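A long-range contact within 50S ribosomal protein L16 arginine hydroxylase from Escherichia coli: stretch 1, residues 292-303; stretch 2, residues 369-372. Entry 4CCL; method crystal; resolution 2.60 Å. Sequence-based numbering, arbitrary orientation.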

ATOM      1  N   GLU B 292       1.592  39.741 -16.926  1.00 96.72           N
ATOM      2  CA  GLU B 292       0.211  40.221 -16.959  1.00100.68           C
ATOM      3  C   GLU B 292      -0.522  39.868 -15.669  1.00 97.83           C
ATOM      4  O   GLU B 292      -1.564  40.438 -15.368  1.00100.04           O
ATOM      5  N   ILE B 293       0.043  38.939 -14.903  1.00 95.06           N
ATOM      6  CA  ILE B 293      -0.419  38.675 -13.546  1.00 91.36           C
ATOM      7  C   ILE B 293       0.122  39.745 -12.608  1.00 86.85           C
ATOM      8  O   ILE B 293      -0.618  40.301 -11.782  1.00 82.38           O
ATOM      9  N   TYR B 294       1.414  40.033 -12.754  1.00 83.67           N
ATOM     10  CA  TYR B 294       2.040  41.147 -12.052  1.00 87.57           C
ATOM     11  C   TYR B 294       1.218  42.404 -12.308  1.00 93.67           C
ATOM     12  O   TYR B 294       0.781  43.075 -11.371  1.00 94.40           O
ATOM     13  N   ASP B 295       1.008  42.710 -13.586  1.00 95.47           N
ATOM     14  CA  ASP B 295       0.276  43.905 -13.984  1.00 93.44           C
ATOM     15  C   ASP B 295      -1.155  43.899 -13.463  1.00 94.92           C
ATOM     16  O   ASP B 295      -1.590  44.876 -12.860  1.00101.40           O
ATOM     17  N   ALA B 296      -1.875  42.800 -13.691  1.00 91.95           N
ATOM     18  CA  ALA B 296      -3.254  42.678 -13.221  1.00 93.03           C
ATOM     19  C   ALA B 296      -3.363  42.983 -11.736  1.00 92.13           C
ATOM     20  O   ALA B 296      -4.225  43.751 -11.317  1.00 89.75           O
ATOM     21  N   LEU B 297      -2.475  42.389 -10.945  1.00 92.72           N
ATOM     22  CA  LEU B 297      -2.470  42.628  -9.506  1.00 92.25           C
ATOM     23  C   LEU B 297      -2.145  44.083  -9.165  1.00100.43           C
ATOM     24  O   LEU B 297      -2.852  44.714  -8.378  1.00104.63           O
ATOM     25  N   LYS B 298      -1.084  44.614  -9.765  1.00103.99           N
ATOM     26  CA  LYS B 298      -0.695  46.005  -9.535  1.00105.79           C
ATOM     27  C   LYS B 298      -1.725  46.986 -10.096  1.00107.47           C
ATOM     28  O   LYS B 298      -1.758  48.153  -9.704  1.00109.13           O
ATOM     29  N   GLN B 299      -2.570  46.499 -11.000  1.00109.99           N
ATOM     30  CA  GLN B 299      -3.607  47.318 -11.617  1.00114.12           C
ATOM     31  C   GLN B 299      -4.821  47.393 -10.697  1.00112.73           C
ATOM     32  O   GLN B 299      -5.791  48.089 -10.987  1.00112.30           O
ATOM     33  N   GLY B 300      -4.758  46.670  -9.582  1.00112.07           N
ATOM     34  CA  GLY B 300      -5.827  46.684  -8.600  1.00113.61           C
ATOM     35  C   GLY B 300      -6.700  45.441  -8.605  1.00113.57           C
ATOM     36  O   GLY B 300      -7.465  45.216  -7.666  1.00112.83           O
ATOM     37  N   GLU B 301      -6.587  44.630  -9.654  1.00111.83           N
ATOM     38  CA  GLU B 301      -7.377  43.404  -9.764  1.00111.57           C
ATOM     39  C   GLU B 301      -7.052  42.413  -8.648  1.00111.40           C
ATOM     40  O   GLU B 301      -5.931  42.375  -8.145  1.00112.37           O
ATOM     41  N   VAL B 302      -8.040  41.612  -8.271  1.00111.51           N
ATOM     42  CA  VAL B 302      -7.929  40.749  -7.099  1.00109.12           C
ATOM     43  C   VAL B 302      -7.924  39.252  -7.451  1.00104.75           C
ATOM     44  O   VAL B 302      -8.573  38.824  -8.406  1.00103.35           O
ATOM     45  N   LEU B 303      -7.161  38.472  -6.686  1.00 98.33           N
ATOM     46  CA  LEU B 303      -7.005  37.040  -6.924  1.00 86.98           C
ATOM     47  C   LEU B 303      -7.804  36.241  -5.899  1.00 82.52           C
ATOM     48  O   LEU B 303      -7.662  36.455  -4.698  1.00 87.37           O
ATOM     49  N   TRP B 369      -6.425  29.586  -8.735  1.00 64.03           N
ATOM     50  CA  TRP B 369      -6.811  30.955  -8.398  1.00 66.45           C
ATOM     51  C   TRP B 369      -7.268  31.674  -9.667  1.00 67.25           C
ATOM     52  O   TRP B 369      -6.772  31.385 -10.754  1.00 75.01           O
ATOM     53  N   PHE B 370      -8.216  32.597  -9.537  1.00 62.32           N
ATOM     54  CA  PHE B 370      -8.679  33.362 -10.698  1.00 69.51           C
ATOM     55  C   PHE B 370      -8.973  34.827 -10.366  1.00 78.53           C
ATOM     56  O   PHE B 370      -9.165  35.177  -9.204  1.00 82.92           O
ATOM     57  N   PHE B 371      -9.012  35.676 -11.390  1.00 84.49           N
ATOM     58  CA  PHE B 371      -9.070  37.128 -11.197  1.00 89.22           C
ATOM     59  C   PHE B 371     -10.462  37.718 -10.995  1.00 92.46           C
ATOM     60  O   PHE B 371     -11.428  37.286 -11.620  1.00 85.73           O
ATOM     61  N   GLU B 372     -10.547  38.711 -10.113  1.00104.47           N
ATOM     62  CA  GLU B 372     -11.760  39.500  -9.939  1.00115.80           C
ATOM     63  C   GLU B 372     -11.414  40.969  -9.726  1.00121.95           C
ATOM     64  O   GLU B 372     -12.276  41.779  -9.389  1.00126.54           O
TER

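The contact is organised around one aromatic ring. Phe 371, with chi1 at m, carries its ring from the strand 369-371 into the angle between helix 292-298 and the segment that follows it, and it gives up more surface to the other stretch than any other residue here. Each face of the ring has a neighbour. Over one lies Ala 296, whose CB points toward the strand, sits 3.9 Å from the ring centroid in a CH-pi contact, and comes within 3.5 Å of Phe 371 CZ. Over the opposite face lies Leu 303 CD1, while Leu 303 CD2 approaches Phe 371 CE1 at 3.6 Å. Leu 297, in the mt rotamer, meets the ring edge, its CD2 3.7 Å from Phe 371 CE1; Ile 293, also mt, adds a looser touch, CG1 to CE2 of Phe 371 at 4.1 Å.

Leu 303 is the second hub. Its chi angles, -138° and -6°, lie between wells, and CD1 also packs 3.5 Å from Trp 369 CB, which points toward the first stretch. Leu 303 and Phe 371 form an antiparallel non-hydrogen-bonded pair, so their side chains share one face of the sheet and can pack together.

Gly 300, the first residue to leave helical phi/psi, closes the helix end in a Schellman motif; at its positive phi (105°) a CB would jam against the O of Gln 299, and the chain then runs on to Leu 303 beside the strand. Beyond it, Glu 301 turns CB toward Phe 371, 4.1 Å from CD1, at the margin of the apolar cluster.

At the polar edge the backbone does the work. Glu 372 N donates to Val 302 O at 2.6 Å, and Phe 371 CA adds a CA-H...O contact to Val 302 O at 3.3 Å. The Glu 372 side chain starts sideways and leads away, leaving its carboxylate outside the packing.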

ATOM      1  CB  GLU B 292      -0.560  39.771 -18.213  1.00105.47           C
ATOM      2  CG  GLU B 292      -0.697  38.277 -18.426  1.00108.64           C
ATOM      3  CD  GLU B 292      -0.210  37.857 -19.799  1.00115.19           C
ATOM      4  OE1 GLU B 292       0.726  38.505 -20.312  1.00119.39           O
ATOM      5  OE2 GLU B 292      -0.760  36.890 -20.368  1.00116.88           O
ATOM      6  CB  ILE B 293       0.008  37.278 -13.068  1.00 83.34           C
ATOM      7  CG1 ILE B 293      -0.857  36.217 -13.747  1.00 80.77           C
ATOM      8  CG2 ILE B 293      -0.117  37.167 -11.555  1.00 74.51           C
ATOM      9  CD1 ILE B 293      -0.380  34.818 -13.533  1.00 81.62           C
ATOM     10  CB  TYR B 294       3.480  41.355 -12.545  1.00 90.60           C
ATOM     11  CG  TYR B 294       4.264  42.440 -11.820  1.00 92.49           C
ATOM     12  CD1 TYR B 294       3.973  43.790 -12.006  1.00 94.12           C
ATOM     13  CD2 TYR B 294       5.305  42.113 -10.961  1.00 92.92           C
ATOM     14  CE1 TYR B 294       4.683  44.772 -11.350  1.00 95.32           C
ATOM     15  CE2 TYR B 294       6.027  43.093 -10.302  1.00 94.00           C
ATOM     16  CZ  TYR B 294       5.709  44.421 -10.501  1.00 92.22           C
ATOM     17  OH  TYR B 294       6.421  45.400  -9.850  1.00 84.30           O
ATOM     18  CB  ASP B 295       0.291  44.083 -15.504  1.00 92.22           C
ATOM     19  CG  ASP B 295       1.648  44.521 -16.028  1.00 97.04           C
ATOM     20  OD1 ASP B 295       2.392  45.190 -15.280  1.00100.03           O
ATOM     21  OD2 ASP B 295       1.969  44.196 -17.191  1.00 99.12           O
ATOM     22  CB  ALA B 296      -3.800  41.289 -13.505  1.00 91.21           C
ATOM     23  CB  LEU B 297      -1.497  41.683  -8.806  1.00 85.59           C
ATOM     24  CG  LEU B 297      -1.982  40.238  -8.696  1.00 73.03           C
ATOM     25  CD1 LEU B 297      -0.936  39.376  -8.014  1.00 65.33           C
ATOM     26  CD2 LEU B 297      -3.306  40.180  -7.945  1.00 64.35           C
ATOM     27  CB  LYS B 298       0.685  46.285 -10.133  1.00105.95           C
ATOM     28  CG  LYS B 298       1.838  45.741  -9.303  1.00107.14           C
ATOM     29  CD  LYS B 298       2.000  46.529  -8.013  1.00109.06           C
ATOM     30  CE  LYS B 298       2.906  45.808  -7.026  1.00109.75           C
ATOM     31  NZ  LYS B 298       4.283  45.604  -7.558  1.00110.88           N
ATOM     32  CB  GLN B 299      -4.011  46.715 -12.966  1.00117.29           C
ATOM     33  CG  GLN B 299      -4.711  47.659 -13.925  1.00122.22           C
ATOM     34  CD  GLN B 299      -5.080  46.976 -15.229  1.00126.51           C
ATOM     35  OE1 GLN B 299      -5.059  45.748 -15.325  1.00125.05           O
ATOM     36  NE2 GLN B 299      -5.416  47.769 -16.240  1.00131.39           N
ATOM     37  CB  GLU B 301      -7.191  42.748 -11.137  1.00110.95           C
ATOM     38  CG  GLU B 301      -8.055  43.349 -12.236  1.00114.07           C
ATOM     39  CD  GLU B 301      -7.691  42.833 -13.616  1.00115.16           C
ATOM     40  OE1 GLU B 301      -6.494  42.865 -13.965  1.00114.37           O
ATOM     41  OE2 GLU B 301      -8.603  42.401 -14.354  1.00115.41           O
ATOM     42  CB  VAL B 302      -9.028  41.123  -6.063  1.00 94.38           C
ATOM     43  CG1 VAL B 302      -9.658  39.896  -5.426  1.00 88.70           C
ATOM     44  CG2 VAL B 302      -8.467  42.071  -5.010  1.00 96.78           C
ATOM     45  CB  LEU B 303      -5.526  36.668  -6.815  1.00 79.45           C
ATOM     46  CG  LEU B 303      -4.891  35.689  -7.807  1.00 74.90           C
ATOM     47  CD1 LEU B 303      -5.914  35.087  -8.750  1.00 78.66           C
ATOM     48  CD2 LEU B 303      -3.781  36.370  -8.593  1.00 76.26           C
ATOM     49  CB  TRP B 369      -5.641  31.708  -7.764  1.00 64.82           C
ATOM     50  CG  TRP B 369      -5.465  31.470  -6.295  1.00 62.09           C
ATOM     51  CD1 TRP B 369      -5.946  32.241  -5.275  1.00 59.73           C
ATOM     52  CD2 TRP B 369      -4.744  30.402  -5.681  1.00 57.86           C
ATOM     53  NE1 TRP B 369      -5.574  31.714  -4.064  1.00 53.89           N
ATOM     54  CE2 TRP B 369      -4.830  30.573  -4.286  1.00 54.56           C
ATOM     55  CE3 TRP B 369      -4.028  29.301  -6.171  1.00 58.29           C
ATOM     56  CZ2 TRP B 369      -4.240  29.705  -3.377  1.00 58.11           C
ATOM     57  CZ3 TRP B 369      -3.440  28.433  -5.270  1.00 57.08           C
ATOM     58  CH2 TRP B 369      -3.548  28.640  -3.890  1.00 56.50           C
ATOM     59  CB  PHE B 370      -9.889  32.692 -11.357  1.00 68.73           C
ATOM     60  CG  PHE B 370     -11.120  32.648 -10.488  1.00 70.92           C
ATOM     61  CD1 PHE B 370     -11.313  31.614  -9.584  1.00 71.84           C
ATOM     62  CD2 PHE B 370     -12.094  33.629 -10.592  1.00 74.47           C
ATOM     63  CE1 PHE B 370     -12.447  31.570  -8.793  1.00 75.49           C
ATOM     64  CE2 PHE B 370     -13.226  33.589  -9.805  1.00 83.24           C
ATOM     65  CZ  PHE B 370     -13.404  32.558  -8.904  1.00 80.98           C
ATOM     66  CB  PHE B 371      -8.366  37.844 -12.350  1.00 86.40           C
ATOM     67  CG  PHE B 371      -6.890  37.983 -12.155  1.00 80.30           C
ATOM     68  CD1 PHE B 371      -6.402  38.688 -11.073  1.00 81.12           C
ATOM     69  CD2 PHE B 371      -5.993  37.422 -13.049  1.00 78.23           C
ATOM     70  CE1 PHE B 371      -5.050  38.829 -10.874  1.00 77.29           C
ATOM     71  CE2 PHE B 371      -4.630  37.561 -12.856  1.00 77.54           C
ATOM     72  CZ  PHE B 371      -4.159  38.266 -11.764  1.00 76.60           C
ATOM     73  CB  GLU B 372     -12.599  38.982  -8.764  1.00116.55           C
ATOM     74  CG  GLU B 372     -13.099  37.543  -8.902  1.00118.61           C
ATOM     75  CD  GLU B 372     -14.254  37.393  -9.886  1.00120.84           C
ATOM     76  OE1 GLU B 372     -14.275  38.109 -10.909  1.00122.14           O
ATOM     77  OE2 GLU B 372     -15.141  36.547  -9.636  1.00119.49           O
TER